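Local coordinates for peptide ABC transporter, peptide-binding protein (PDB 3O6P) that probably binds peptides outside the cell for uptake by an ABC transporter, the chain here being one part of that longer solute-binding protein, at residues R26-S30 against G218-V223; L168-D174 against F187-K192. All coordinates share one frame; numbering follows the deposited sequence. Where two conformers were deposited one is given.

Contact 1: R26-S30 against G218-V223; sequences RKAIS and GDMGVV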
ATOM      1  N   ARG A  26      -1.233 -10.752  -0.700  1.00  9.67           N
ATOM      2  CA  ARG A  26      -0.917  -9.341  -0.829  1.00  9.72           C
ATOM      3  C   ARG A  26       0.467  -9.113  -1.492  1.00 10.71           C
ATOM      4  O   ARG A  26       0.623  -8.264  -2.375  1.00 11.04           O
ATOM      5  CB  ARG A  26      -1.004  -8.650   0.517  1.00  9.04           C
ATOM      6  CG  ARG A  26      -2.369  -8.786   1.192  1.00  9.31           C
ATOM      7  CD  ARG A  26      -2.484  -7.777   2.359  1.00 10.16           C
ATOM      8  NE  ARG A  26      -1.502  -8.014   3.433  1.00 10.99           N
ATOM      9  CZ  ARG A  26      -1.692  -8.780   4.508  1.00 12.06           C
ATOM     10  NH1 ARG A  26      -2.837  -9.463   4.687  1.00 12.26           N
ATOM     11  NH2 ARG A  26      -0.701  -8.887   5.394  1.00 13.21           N
ATOM     12  N   LYS A  27       1.438  -9.919  -1.103  1.00 11.42           N
ATOM     13  CA  LYS A  27       2.754  -9.894  -1.724  1.00 11.41           C
ATOM     14  C   LYS A  27       2.710 -10.329  -3.196  1.00 11.66           C
ATOM     15  O   LYS A  27       3.402  -9.719  -4.017  1.00 11.17           O
ATOM     16  CB  LYS A  27       3.739 -10.753  -0.912  1.00 11.35           C
ATOM     17  CG  LYS A  27       4.040 -10.124   0.474  1.00 11.40           C
ATOM     18  CD  LYS A  27       4.752 -11.102   1.361  1.00 14.50           C
ATOM     19  CE  LYS A  27       4.747 -10.487   2.756  1.00 16.48           C
ATOM     20  NZ  LYS A  27       5.540 -11.336   3.694  1.00 21.58           N
ATOM     21  N   ALA A  28       1.925 -11.375  -3.533  1.00 11.71           N
ATOM     22  CA  ALA A  28       1.856 -11.828  -4.934  1.00 10.66           C
ATOM     23  C   ALA A  28       1.341 -10.678  -5.805  1.00 11.03           C
ATOM     24  O   ALA A  28       1.870 -10.417  -6.907  1.00 11.36           O
ATOM     25  CB  ALA A  28       0.950 -13.051  -5.055  1.00 10.61           C
ATOM     26  N   ILE A  29       0.356  -9.947  -5.280  1.00 10.95           N
ATOM     27  CA  ILE A  29      -0.210  -8.790  -5.994  1.00 11.56           C
ATOM     28  C   ILE A  29       0.893  -7.741  -6.199  1.00 11.24           C
ATOM     29  O   ILE A  29       1.122  -7.278  -7.341  1.00 10.81           O
ATOM     30  CB  ILE A  29      -1.430  -8.242  -5.222  1.00 10.95           C
ATOM     31  CG1 ILE A  29      -2.612  -9.207  -5.424  1.00 11.11           C
ATOM     32  CG2 ILE A  29      -1.795  -6.843  -5.708  1.00 11.32           C
ATOM     33  CD1 ILE A  29      -3.816  -8.948  -4.466  1.00 12.78           C
ATOM     34  N   SER A  30       1.604  -7.390  -5.117  1.00 11.02           N
ATOM     35  CA  SER A  30       2.662  -6.397  -5.255  1.00 11.27           C
ATOM     36  C   SER A  30       3.783  -6.834  -6.224  1.00 11.16           C
ATOM     37  O   SER A  30       4.259  -6.037  -7.055  1.00 11.58           O
ATOM     38  CB  SER A  30       3.217  -5.988  -3.895  1.00 11.18           C
ATOM     39  OG  SER A  30       4.231  -4.998  -4.031  1.00 13.27           O
ATOM     40  N   GLY A 218       6.610  -5.177   5.372  1.00 11.74           N
ATOM     41  CA  GLY A 218       7.006  -6.587   5.546  1.00 12.42           C
ATOM     42  C   GLY A 218       5.858  -7.565   5.369  1.00 13.17           C
ATOM     43  O   GLY A 218       6.080  -8.698   4.956  1.00 14.05           O
ATOM     44  N   ASP A 219       4.638  -7.150   5.698  1.00 13.07           N
ATOM     45  CA  ASP A 219       3.472  -8.010   5.423  1.00 13.94           C
ATOM     46  C   ASP A 219       2.573  -7.395   4.339  1.00 12.95           C
ATOM     47  O   ASP A 219       1.451  -7.822   4.169  1.00 13.07           O
ATOM     48  CB  ASP A 219       2.685  -8.478   6.691  1.00 16.72           C
ATOM     49  CG  ASP A 219       1.860  -7.391   7.326  1.00 17.17           C
ATOM     50  OD1 ASP A 219       2.046  -6.203   6.958  1.00 20.01           O
ATOM     51  OD2 ASP A 219       1.011  -7.725   8.202  1.00 17.73           O
HETATM   52  N   MSE A 220       3.110  -6.410   3.605  1.00 12.09           N
HETATM   53  CA  MSE A 220       2.415  -5.718   2.506  1.00 10.99           C
HETATM   54  C   MSE A 220       0.960  -5.401   2.833  1.00 11.36           C
HETATM   55  O   MSE A 220       0.039  -5.769   2.098  1.00 11.94           O
HETATM   56  CB  MSE A 220       2.564  -6.478   1.165  1.00 11.62           C
HETATM   57  CG  MSE A 220       2.284  -5.637  -0.065  1.00 13.64           C
HETATM   58 SE   MSE A 220       3.568  -4.203  -0.307  0.75 14.42          SE
HETATM   59  CE  MSE A 220       5.192  -5.242  -0.527  1.00 17.18           C
ATOM     60  N   GLY A 221       0.764  -4.649   3.909  1.00 11.10           N
ATOM     61  CA  GLY A 221      -0.596  -4.381   4.387  1.00 11.18           C
ATOM     62  C   GLY A 221      -1.374  -3.453   3.479  1.00 11.21           C
ATOM     63  O   GLY A 221      -2.633  -3.464   3.496  1.00 11.94           O
ATOM     64  N   VAL A 222      -0.636  -2.649   2.711  0.50 10.23           N
ATOM     65  CA  VAL A 222      -1.158  -1.808   1.642  0.50  9.82           C
ATOM     66  C   VAL A 222      -0.134  -1.915   0.494  0.50  9.86           C
ATOM     67  O   VAL A 222       1.032  -2.216   0.757  0.50 10.83           O
ATOM     68  CB  VAL A 222      -1.343  -0.337   2.132  0.50  9.81           C
ATOM     69  CG1 VAL A 222      -0.003   0.276   2.558  0.50 10.97           C
ATOM     70  CG2 VAL A 222      -2.016   0.517   1.060  0.50  8.14           C
ATOM     71  N   VAL A 223      -0.551  -1.693  -0.755  1.00  9.70           N
ATOM     72  CA  VAL A 223       0.326  -1.911  -1.923  1.00 10.58           C
ATOM     73  C   VAL A 223       0.662  -0.542  -2.544  1.00 10.69           C
ATOM     74  O   VAL A 223      -0.127  -0.020  -3.345  1.00 11.78           O
ATOM     75  CB  VAL A 223      -0.313  -2.875  -2.977  1.00 10.54           C
ATOM     76  CG1 VAL A 223       0.647  -3.059  -4.187  1.00 12.41           C
ATOM     77  CG2 VAL A 223      -0.634  -4.238  -2.351  1.00 11.18           C
TER

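Contact 2: L168-D174 against F187-K192; sequences LDLFASD and FDKFVK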
ATOM      1  N   LEU A 168       1.916   6.879   8.221  1.00 14.49           N
ATOM      2  CA  LEU A 168       1.851   5.643   8.976  1.00 14.56           C
ATOM      3  C   LEU A 168       0.572   5.570   9.828  1.00 14.62           C
ATOM      4  O   LEU A 168      -0.037   4.505   9.934  1.00 14.98           O
ATOM      5  CB  LEU A 168       3.100   5.466   9.836  1.00 14.34           C
ATOM      6  CG  LEU A 168       4.409   5.414   9.042  1.00 13.41           C
ATOM      7  CD1 LEU A 168       5.594   5.656   9.994  1.00 16.97           C
ATOM      8  CD2 LEU A 168       4.566   4.044   8.327  1.00 14.75           C
ATOM      9  N   ASP A 169       0.142   6.704  10.374  1.00 14.88           N
ATOM     10  CA  ASP A 169      -1.054   6.719  11.222  1.00 16.51           C
ATOM     11  C   ASP A 169      -2.309   6.196  10.500  1.00 16.20           C
ATOM     12  O   ASP A 169      -3.221   5.668  11.135  1.00 17.15           O
ATOM     13  CB  ASP A 169      -1.360   8.134  11.751  1.00 17.66           C
ATOM     14  CG  ASP A 169      -0.399   8.589  12.847  1.00 20.41           C
ATOM     15  OD1 ASP A 169       0.362   7.743  13.399  1.00 21.49           O
ATOM     16  OD2 ASP A 169      -0.427   9.814  13.161  1.00 23.02           O
ATOM     17  N   LEU A 170      -2.344   6.341   9.176  1.00 15.46           N
ATOM     18  CA  LEU A 170      -3.503   5.965   8.398  1.00 15.74           C
ATOM     19  C   LEU A 170      -3.833   4.502   8.547  1.00 15.08           C
ATOM     20  O   LEU A 170      -4.996   4.136   8.334  1.00 15.76           O
ATOM     21  CB  LEU A 170      -3.259   6.246   6.905  1.00 16.03           C
ATOM     22  CG  LEU A 170      -2.844   7.680   6.533  1.00 16.07           C
ATOM     23  CD1 LEU A 170      -2.512   7.733   5.028  1.00 16.29           C
ATOM     24  CD2 LEU A 170      -3.913   8.717   6.877  1.00 18.54           C
ATOM     25  N   PHE A 171      -2.830   3.680   8.901  1.00 14.59           N
ATOM     26  CA  PHE A 171      -3.003   2.225   8.828  1.00 13.50           C
ATOM     27  C   PHE A 171      -3.066   1.558  10.185  1.00 13.63           C
ATOM     28  O   PHE A 171      -3.044   0.336  10.297  1.00 13.21           O
ATOM     29  CB  PHE A 171      -2.001   1.584   7.858  1.00 12.81           C
ATOM     30  CG  PHE A 171      -2.178   2.084   6.467  1.00 13.17           C
ATOM     31  CD1 PHE A 171      -3.265   1.651   5.700  1.00 15.74           C
ATOM     32  CD2 PHE A 171      -1.348   3.082   5.966  1.00 14.12           C
ATOM     33  CE1 PHE A 171      -3.488   2.165   4.428  1.00 17.67           C
ATOM     34  CE2 PHE A 171      -1.564   3.622   4.699  1.00 14.62           C
ATOM     35  CZ  PHE A 171      -2.631   3.157   3.913  1.00 17.03           C
ATOM     36  N   ALA A 172      -3.118   2.385  11.219  1.00 13.86           N
ATOM     37  CA  ALA A 172      -3.487   1.893  12.539  1.00 14.59           C
ATOM     38  C   ALA A 172      -4.840   1.197  12.382  1.00 15.28           C
ATOM     39  O   ALA A 172      -5.696   1.655  11.604  1.00 15.39           O
ATOM     40  CB  ALA A 172      -3.604   3.053  13.531  1.00 15.04           C
ATOM     41  N   SER A 173      -5.047   0.118  13.133  1.00 15.74           N
ATOM     42  CA  SER A 173      -6.239  -0.716  12.949  1.00 17.22           C
ATOM     43  C   SER A 173      -7.531   0.049  13.177  1.00 18.31           C
ATOM     44  O   SER A 173      -8.558  -0.301  12.608  1.00 19.16           O
ATOM     45  CB  SER A 173      -6.202  -1.933  13.889  1.00 17.02           C
ATOM     46  OG  SER A 173      -6.273  -1.493  15.235  1.00 18.29           O
ATOM     47  N   ASP A 174      -7.471   1.080  14.028  1.00 19.03           N
ATOM     48  CA  ASP A 174      -8.638   1.876  14.398  1.00 20.76           C
ATOM     49  C   ASP A 174      -8.719   3.251  13.711  1.00 20.93           C
ATOM     50  O   ASP A 174      -9.527   4.108  14.110  1.00 21.30           O
ATOM     51  CB  ASP A 174      -8.702   2.034  15.921  1.00 21.84           C
ATOM     52  CG  ASP A 174      -7.421   2.622  16.531  1.00 23.97           C
ATOM     53  OD1 ASP A 174      -7.405   2.773  17.781  1.00 27.39           O
ATOM     54  OD2 ASP A 174      -6.432   2.897  15.804  1.00 25.37           O
ATOM     55  N   PHE A 187       2.296  -3.396  14.095  1.00 15.46           N
ATOM     56  CA  PHE A 187       2.190  -2.098  13.446  1.00 14.67           C
ATOM     57  C   PHE A 187       1.523  -1.095  14.390  1.00 14.92           C
ATOM     58  O   PHE A 187       2.066   0.022  14.617  1.00 15.04           O
ATOM     59  CB  PHE A 187       1.427  -2.169  12.134  1.00 14.12           C
ATOM     60  CG  PHE A 187       1.394  -0.848  11.406  1.00 13.01           C
ATOM     61  CD1 PHE A 187       2.474  -0.460  10.587  1.00 12.82           C
ATOM     62  CD2 PHE A 187       0.303   0.014  11.552  1.00 15.13           C
ATOM     63  CE1 PHE A 187       2.467   0.737   9.913  1.00 11.59           C
ATOM     64  CE2 PHE A 187       0.280   1.247  10.881  1.00 15.19           C
ATOM     65  CZ  PHE A 187       1.366   1.621  10.064  1.00 13.09           C
ATOM     66  N   ASP A 188       0.380  -1.498  14.969  1.00 15.05           N
ATOM     67  CA  ASP A 188      -0.331  -0.616  15.901  1.00 15.56           C
ATOM     68  C   ASP A 188       0.590  -0.192  17.049  1.00 16.44           C
ATOM     69  O   ASP A 188       0.615   0.998  17.445  1.00 17.37           O
ATOM     70  CB  ASP A 188      -1.547  -1.317  16.519  1.00 15.97           C
ATOM     71  CG  ASP A 188      -2.806  -1.231  15.657  1.00 17.06           C
ATOM     72  OD1 ASP A 188      -2.755  -0.835  14.468  1.00 18.08           O
ATOM     73  OD2 ASP A 188      -3.865  -1.599  16.199  1.00 20.69           O
ATOM     74  N   LYS A 189       1.336  -1.160  17.586  1.00 16.55           N
ATOM     75  CA  LYS A 189       2.235  -0.917  18.704  1.00 17.52           C
ATOM     76  C   LYS A 189       3.220   0.182  18.343  1.00 17.31           C
ATOM     77  O   LYS A 189       3.378   1.140  19.082  1.00 18.52           O
ATOM     78  CB  LYS A 189       2.992  -2.197  19.095  1.00 17.35           C
ATOM     79  CG  LYS A 189       3.844  -2.052  20.363  1.00 19.57           C
ATOM     80  CD  LYS A 189       4.764  -3.229  20.544  1.00 22.95           C
ATOM     81  CE  LYS A 189       6.035  -3.037  19.728  1.00 25.36           C
ATOM     82  NZ  LYS A 189       6.986  -4.159  19.934  1.00 27.13           N
ATOM     83  N   PHE A 190       3.875   0.046  17.196  1.00 17.00           N
ATOM     84  CA  PHE A 190       4.893   1.017  16.793  1.00 17.02           C
ATOM     85  C   PHE A 190       4.290   2.403  16.489  1.00 17.61           C
ATOM     86  O   PHE A 190       4.820   3.430  16.958  1.00 17.62           O
ATOM     87  CB  PHE A 190       5.677   0.494  15.573  1.00 16.49           C
ATOM     88  CG  PHE A 190       6.542  -0.717  15.854  1.00 16.47           C
ATOM     89  CD1 PHE A 190       7.485  -0.716  16.882  1.00 18.05           C
ATOM     90  CD2 PHE A 190       6.464  -1.838  15.013  1.00 15.69           C
ATOM     91  CE1 PHE A 190       8.317  -1.860  17.097  1.00 18.78           C
ATOM     92  CE2 PHE A 190       7.279  -2.973  15.216  1.00 18.19           C
ATOM     93  CZ  PHE A 190       8.203  -2.980  16.268  1.00 18.34           C
ATOM     94  N   VAL A 191       3.205   2.425  15.714  0.50 17.96           N
ATOM     95  CA  VAL A 191       2.697   3.701  15.229  0.50 18.42           C
ATOM     96  C   VAL A 191       2.069   4.517  16.348  0.50 19.63           C
ATOM     97  O   VAL A 191       2.159   5.747  16.349  0.50 20.07           O
ATOM     98  CB  VAL A 191       1.776   3.558  13.972  0.50 18.27           C
ATOM     99  CG1 VAL A 191       0.445   2.901  14.312  0.50 18.25           C
ATOM    100  CG2 VAL A 191       1.552   4.911  13.347  0.50 17.84           C
ATOM    101  N   LYS A 192       1.460   3.834  17.313  0.50 20.25           N
ATOM    102  CA  LYS A 192       0.895   4.500  18.477  0.50 21.32           C
ATOM    103  C   LYS A 192       2.001   4.993  19.402  0.50 21.72           C
ATOM    104  O   LYS A 192       1.942   6.118  19.891  0.50 21.74           O
ATOM    105  CB  LYS A 192      -0.037   3.552  19.229  0.50 21.20           C
ATOM    106  CG  LYS A 192      -1.252   3.117  18.431  0.50 22.88           C
ATOM    107  CD  LYS A 192      -2.461   3.974  18.731  0.50 25.51           C
ATOM    108  CE  LYS A 192      -3.710   3.462  17.991  0.50 26.83           C
ATOM    109  NZ  LYS A 192      -4.486   2.404  18.719  0.50 25.39           N
TER
HETATM  110  O   HOH W   1      -1.057   6.435  15.350  1.00 31.70           O
HETATM  111  O   HOH W   2       2.831   7.707  14.756  1.00 34.46           O
HETATM  112  O   HOH W   3      -2.763  -2.231  11.959  1.00 16.53           O

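Contact 1: R26-S30 against G218-V223
R26 reaches from its helix to the carbonyl oxygen of D219, which it grips with two nitrogens: NE lies 3.0 Å and NH2 2.7 Å from D219 O. That oxygen sits near the guanidinium plane, at the edge made by NE and NH2. NE also makes a weak bond to M220 O. NH2 forms a longer salt bridge, 3.5 Å, to D219 OD2, the carboxylate standing 79° from the guanidinium plane. Y182 and N184 hydrogen-bond to that carboxylate, one to each oxygen, and F20 O takes R26 NH1. The next residue, K27, runs extended beyond CG and gives a weak bond from NZ to G218 O. Elsewhere in the contact, the bent selenomethionine M220 brings its CE to 3.6 Å from S30 OG, while S30 CB meets V223 CG1 at 3.9 Å; the hydroxyl itself is bonded to R35.

The carbonyls are presented where helix 202-218 ends in a Schellman motif whose C-prime residue is M220, with positive phi. An arginine suits such a helix end, where carbonyl oxygens lack helical N-H partners. Helix 23-31 packs against the turn leading into strand 223-228, with strand 5-11 beside R26 and I29 and helix 80-94 beside K27.

Contact 2: L168-D174 against F187-K192
The short 3-10 turn 169-171 and the loop after it run past residues 187-192 of helix 185-195, approaching at D169 and V191 and most closely at A172 and D188, whose CA atoms are 5.2 Å apart. F187 enters the turn: with CG anti to its backbone N (chi1 -176°), the ring points at the loop and meets L168 O near its own plane, CZ lying 3.2 Å from that oxygen. The polarised C-H rim of a phenylalanine is well matched to a carbonyl, and F171 CB packs on F187 CE2 at 3.8 Å. V191, whose two branches can touch two neighbours at once, divides its methyls in the conformer described: CG2 touches L168 CB and CG1 touches A172 CB.

In this solute-binding protein of family 5, the contact fastens the segment after helix 165-168 onto helix 185-195, with F171 and F187 both packing on I216 of helix 202-218.

Toward the surface the interaction becomes polar. D188 receives S173 through both carboxylate oxygens: S173 N donates to OD1 at 2.8 Å, and S173 OG to the syn lone pair of OD2 at 2.6 Å. The two oxygens of one aspartate can take the N-H and the hydroxyl of the same serine, whose OG lies between backbone N and carbonyl carbon (chi1 65°). Farther out, in one of two K192 conformers, NZ makes a salt bridge of 3.1 Å with D174 OD1, NZ lying 28° out of the carboxylate plane. At the other end of the contact, a water donates to both D169 OD1 and V191 O, 2.8 and 2.6 Å away.

Contact 2 is nested along the chain within the loop that contact 1 closes, and the two centres lie about 17 Å apart. They meet directly where, in the V222 conformer described, V222 CG2 packs 3.9 Å from F171 CZ. V222 faces away from helix 23-31, so residues 218-223 serve contact 1 through G218-M220 and V223 and reach contact 2 with their next-door valine. Helix 202-218 joins them too: it ends in the turn of contact 1, and its I216 lies against F171, F187 and V222. Contact 1 is buried, contact 2 only partly. The bound sodium ion belongs to neither; the side chain of I29 is about 11 Å from the sodium ion.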